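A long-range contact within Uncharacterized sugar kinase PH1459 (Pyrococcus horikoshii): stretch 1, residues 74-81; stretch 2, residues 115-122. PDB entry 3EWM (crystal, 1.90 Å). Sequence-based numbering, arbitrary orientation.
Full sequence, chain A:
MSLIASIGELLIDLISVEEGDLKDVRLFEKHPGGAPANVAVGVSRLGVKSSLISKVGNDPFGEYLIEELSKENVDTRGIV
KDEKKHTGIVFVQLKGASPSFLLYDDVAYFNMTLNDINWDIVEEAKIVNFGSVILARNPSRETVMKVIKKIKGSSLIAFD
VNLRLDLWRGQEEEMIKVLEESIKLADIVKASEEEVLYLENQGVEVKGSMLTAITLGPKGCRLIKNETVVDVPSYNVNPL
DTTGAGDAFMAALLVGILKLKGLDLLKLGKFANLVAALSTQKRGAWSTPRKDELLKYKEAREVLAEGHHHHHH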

# COMPACT_ATOMS: atom_id res chain seq x y z
N VAL A 74 -3.88 4.92 -24.00
CA VAL A 74 -2.64 4.20 -23.86
C VAL A 74 -3.00 2.73 -23.99
O VAL A 74 -3.89 2.24 -23.29
N ASP A 75 -2.31 2.06 -24.90
CA ASP A 75 -2.46 0.64 -25.10
C ASP A 75 -2.11 -0.07 -23.80
O ASP A 75 -1.03 0.14 -23.25
N THR A 76 -3.05 -0.88 -23.30
CA THR A 76 -2.86 -1.53 -21.99
C THR A 76 -2.71 -3.05 -22.12
O THR A 76 -2.62 -3.76 -21.11
N ARG A 77 -2.63 -3.54 -23.36
CA ARG A 77 -2.52 -4.97 -23.63
C ARG A 77 -1.29 -5.58 -22.98
O ARG A 77 -1.33 -6.73 -22.53
N GLY A 78 -0.20 -4.81 -22.92
CA GLY A 78 1.03 -5.27 -22.28
C GLY A 78 1.07 -5.10 -20.76
O GLY A 78 2.12 -5.27 -20.13
N ILE A 79 -0.07 -4.76 -20.15
CA ILE A 79 -0.15 -4.75 -18.70
C ILE A 79 -0.68 -6.09 -18.22
O ILE A 79 -1.80 -6.48 -18.54
N VAL A 80 0.15 -6.80 -17.46
CA VAL A 80 -0.19 -8.14 -16.97
C VAL A 80 -0.81 -8.03 -15.59
O VAL A 80 -0.51 -7.11 -14.83
N LYS A 81 -1.72 -8.94 -15.27
CA LYS A 81 -2.29 -9.00 -13.95
C LYS A 81 -1.60 -10.10 -13.18
O LYS A 81 -1.54 -11.25 -13.62
N ASN A 115 8.04 -13.97 -19.36
CA ASN A 115 6.72 -14.39 -19.83
C ASN A 115 5.70 -13.26 -19.84
O ASN A 115 4.75 -13.32 -20.60
N ASP A 116 5.90 -12.25 -18.98
CA ASP A 116 4.96 -11.13 -18.84
C ASP A 116 5.13 -10.08 -19.93
O ASP A 116 4.33 -9.14 -20.03
N ILE A 117 6.17 -10.22 -20.73
CA ILE A 117 6.51 -9.22 -21.73
C ILE A 117 5.80 -9.53 -23.02
O ILE A 117 5.91 -10.64 -23.57
N ASN A 118 5.06 -8.53 -23.49
CA ASN A 118 4.49 -8.59 -24.80
C ASN A 118 5.59 -8.19 -25.78
O ASN A 118 5.89 -7.01 -25.99
N TRP A 119 6.18 -9.19 -26.39
CA TRP A 119 7.32 -8.98 -27.27
C TRP A 119 6.91 -8.34 -28.57
O TRP A 119 7.70 -7.68 -29.22
N ASP A 120 5.65 -8.52 -28.95
CA ASP A 120 5.14 -7.87 -30.13
C ASP A 120 5.14 -6.37 -29.95
O ASP A 120 5.59 -5.63 -30.82
N ILE A 121 4.65 -5.92 -28.80
CA ILE A 121 4.67 -4.50 -28.48
C ILE A 121 6.10 -3.94 -28.46
O ILE A 121 6.38 -2.91 -29.09
N VAL A 122 7.01 -4.63 -27.77
CA VAL A 122 8.40 -4.14 -27.71
C VAL A 122 9.05 -4.13 -29.11
O VAL A 122 9.82 -3.22 -29.43

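This is a small contact of mixed character, burying 275 Å² over both sides, in which a few aliphatic groups pack against backbone and charged side chains while two waters, rather than any direct hydrogen bond, join the polar groups of the two stretches.

At one end lies Ile121, in the first turn of the helix, whose CA-to-CB bond points toward stretch 1. With chi1 m and chi2 t, it extends CD1 to 3.6 Å from Gly78 N and to 3.5 Å from Asp75 OD2. Gly78 suits this place because it has no side chain: an ideal CB there would point toward stretch 2 and lie only 3.2 Å from Ile121 CD1, a tight fit. Its bare CA instead sits 4.2 Å from Asn118 CB.

The charged groups beside Ile121 are paired within their own stretch. Asp75, chi1 t, points toward stretch 2 and receives Arg77 in a two-pronged salt bridge: Arg77 NE donates to Asp75 OD1 at 2.8 Å, and Arg77 NH2 to Asp75 OD2 at 2.8 Å. Asp75 OD1 also accepts from Arg77 N at 3.1 Å, tying the side chain to the type I turn that runs from Thr76 to Ile79 and is closed by Ile79 N donating to Thr76 O at 2.9 Å. Arg77 leaves sideways (chi1 m, chi2 t, chi3 m), and its NH2 comes within 3.7 Å of Ile121 CG1, so the aliphatic chain meets an ion pair whose charges are already matched.

Asn118 points toward stretch 1 with chi1 t and serves as the helix N-cap. Its OD1 accepts from Ile121 N at 3.0 Å, satisfying an amide that the first helical turn leaves without a backbone partner. Its ND2 is free to face the solvent bridge, donating to water 1 at 3.0 Å; that water in turn donates to Arg77 O at 2.7 Å.

Water 2 makes the second link. It donates to Gly78 O at 2.7 Å and to Asp116 O at 2.5 Å, and accepts from Asn118 N at 2.9 Å. The two carbonyl oxygens, Gly78 O and Asp116 O, are 4.5 Å apart and cannot bond to each other, so a donor between them is well placed.

At the other end, Val80 on the strand points toward stretch 2 with chi1 t. Its CG2 lies 3.2 Å from Asp116 O, and its CG1 lies 3.7 Å from Asp116 OD1. The compact, branched valine thus touches both the backbone and the side chain of Asp116, which leaves sideways with chi1 m.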

# COMPACT_ATOMS: atom_id res chain seq x y z
CB VAL A 74 -1.99 4.48 -22.52
CG1 VAL A 74 -0.71 3.57 -22.32
CG2 VAL A 74 -1.63 5.96 -22.45
CB ASP A 75 -1.54 0.20 -26.25
CG ASP A 75 -1.47 -1.31 -26.42
OD1 ASP A 75 -2.46 -2.03 -26.10
OD2 ASP A 75 -0.41 -1.77 -26.90
CB THR A 76 -4.00 -1.22 -21.02
OG1 THR A 76 -5.24 -1.57 -21.64
CG2 THR A 76 -4.01 0.27 -20.64
CB ARG A 77 -2.52 -5.26 -25.14
CG ARG A 77 -3.89 -5.15 -25.85
CD ARG A 77 -3.68 -5.19 -27.38
NE ARG A 77 -2.57 -4.32 -27.75
CZ ARG A 77 -1.78 -4.45 -28.82
NH1 ARG A 77 -1.98 -5.42 -29.70
NH2 ARG A 77 -0.78 -3.59 -28.99
CB ILE A 79 -0.99 -3.58 -18.15
CG1 ILE A 79 -0.45 -2.25 -18.67
CG2 ILE A 79 -1.06 -3.62 -16.60
CD1 ILE A 79 -1.35 -1.09 -18.41
CB VAL A 80 1.07 -9.05 -16.94
CG1 VAL A 80 0.78 -10.38 -16.27
CG2 VAL A 80 1.59 -9.26 -18.34
CB LYS A 81 -3.80 -9.23 -14.00
CG LYS A 81 -4.55 -8.13 -14.69
CD LYS A 81 -6.05 -8.24 -14.46
CE LYS A 81 -6.75 -6.99 -14.96
NZ LYS A 81 -8.17 -6.95 -14.51
CB ASN A 115 6.18 -15.51 -18.95
CG ASN A 115 7.20 -16.54 -18.65
OD1 ASN A 115 7.80 -16.53 -17.56
ND2 ASN A 115 7.46 -17.40 -19.61
CB ASP A 116 5.10 -10.46 -17.47
CG ASP A 116 4.80 -11.41 -16.32
OD1 ASP A 116 3.91 -12.27 -16.47
OD2 ASP A 116 5.47 -11.28 -15.26
CB ILE A 117 8.05 -9.12 -21.96
CG1 ILE A 117 8.77 -8.85 -20.62
CG2 ILE A 117 8.38 -8.08 -23.08
CD1 ILE A 117 8.30 -7.56 -19.90
CB ASN A 118 3.28 -7.66 -24.90
CG ASN A 118 2.50 -7.88 -26.19
OD1 ASN A 118 3.07 -7.90 -27.26
ND2 ASN A 118 1.19 -8.03 -26.07
CB TRP A 119 8.02 -10.30 -27.52
CG TRP A 119 8.58 -10.82 -26.27
CD1 TRP A 119 8.12 -11.88 -25.54
CD2 TRP A 119 9.71 -10.31 -25.57
NE1 TRP A 119 8.90 -12.06 -24.43
CE2 TRP A 119 9.88 -11.10 -24.42
CE3 TRP A 119 10.59 -9.24 -25.80
CZ2 TRP A 119 10.91 -10.87 -23.50
CZ3 TRP A 119 11.61 -9.02 -24.89
CH2 TRP A 119 11.76 -9.84 -23.76
CB ASP A 120 3.73 -8.35 -30.43
CG ASP A 120 3.71 -9.62 -31.25
OD1 ASP A 120 4.79 -10.14 -31.65
OD2 ASP A 120 2.59 -10.08 -31.51
CB ILE A 121 3.92 -4.21 -27.14
CG1 ILE A 121 2.42 -4.40 -27.35
CG2 ILE A 121 4.21 -2.78 -26.64
CD1 ILE A 121 1.59 -4.50 -26.07
CB VAL A 122 9.29 -4.86 -26.65
CG1 VAL A 122 8.46 -5.46 -25.50
CG2 VAL A 122 10.20 -5.91 -27.26
O HOH W 1 0.14 -8.79 -23.33
O HOH W 2 3.60 -7.13 -21.41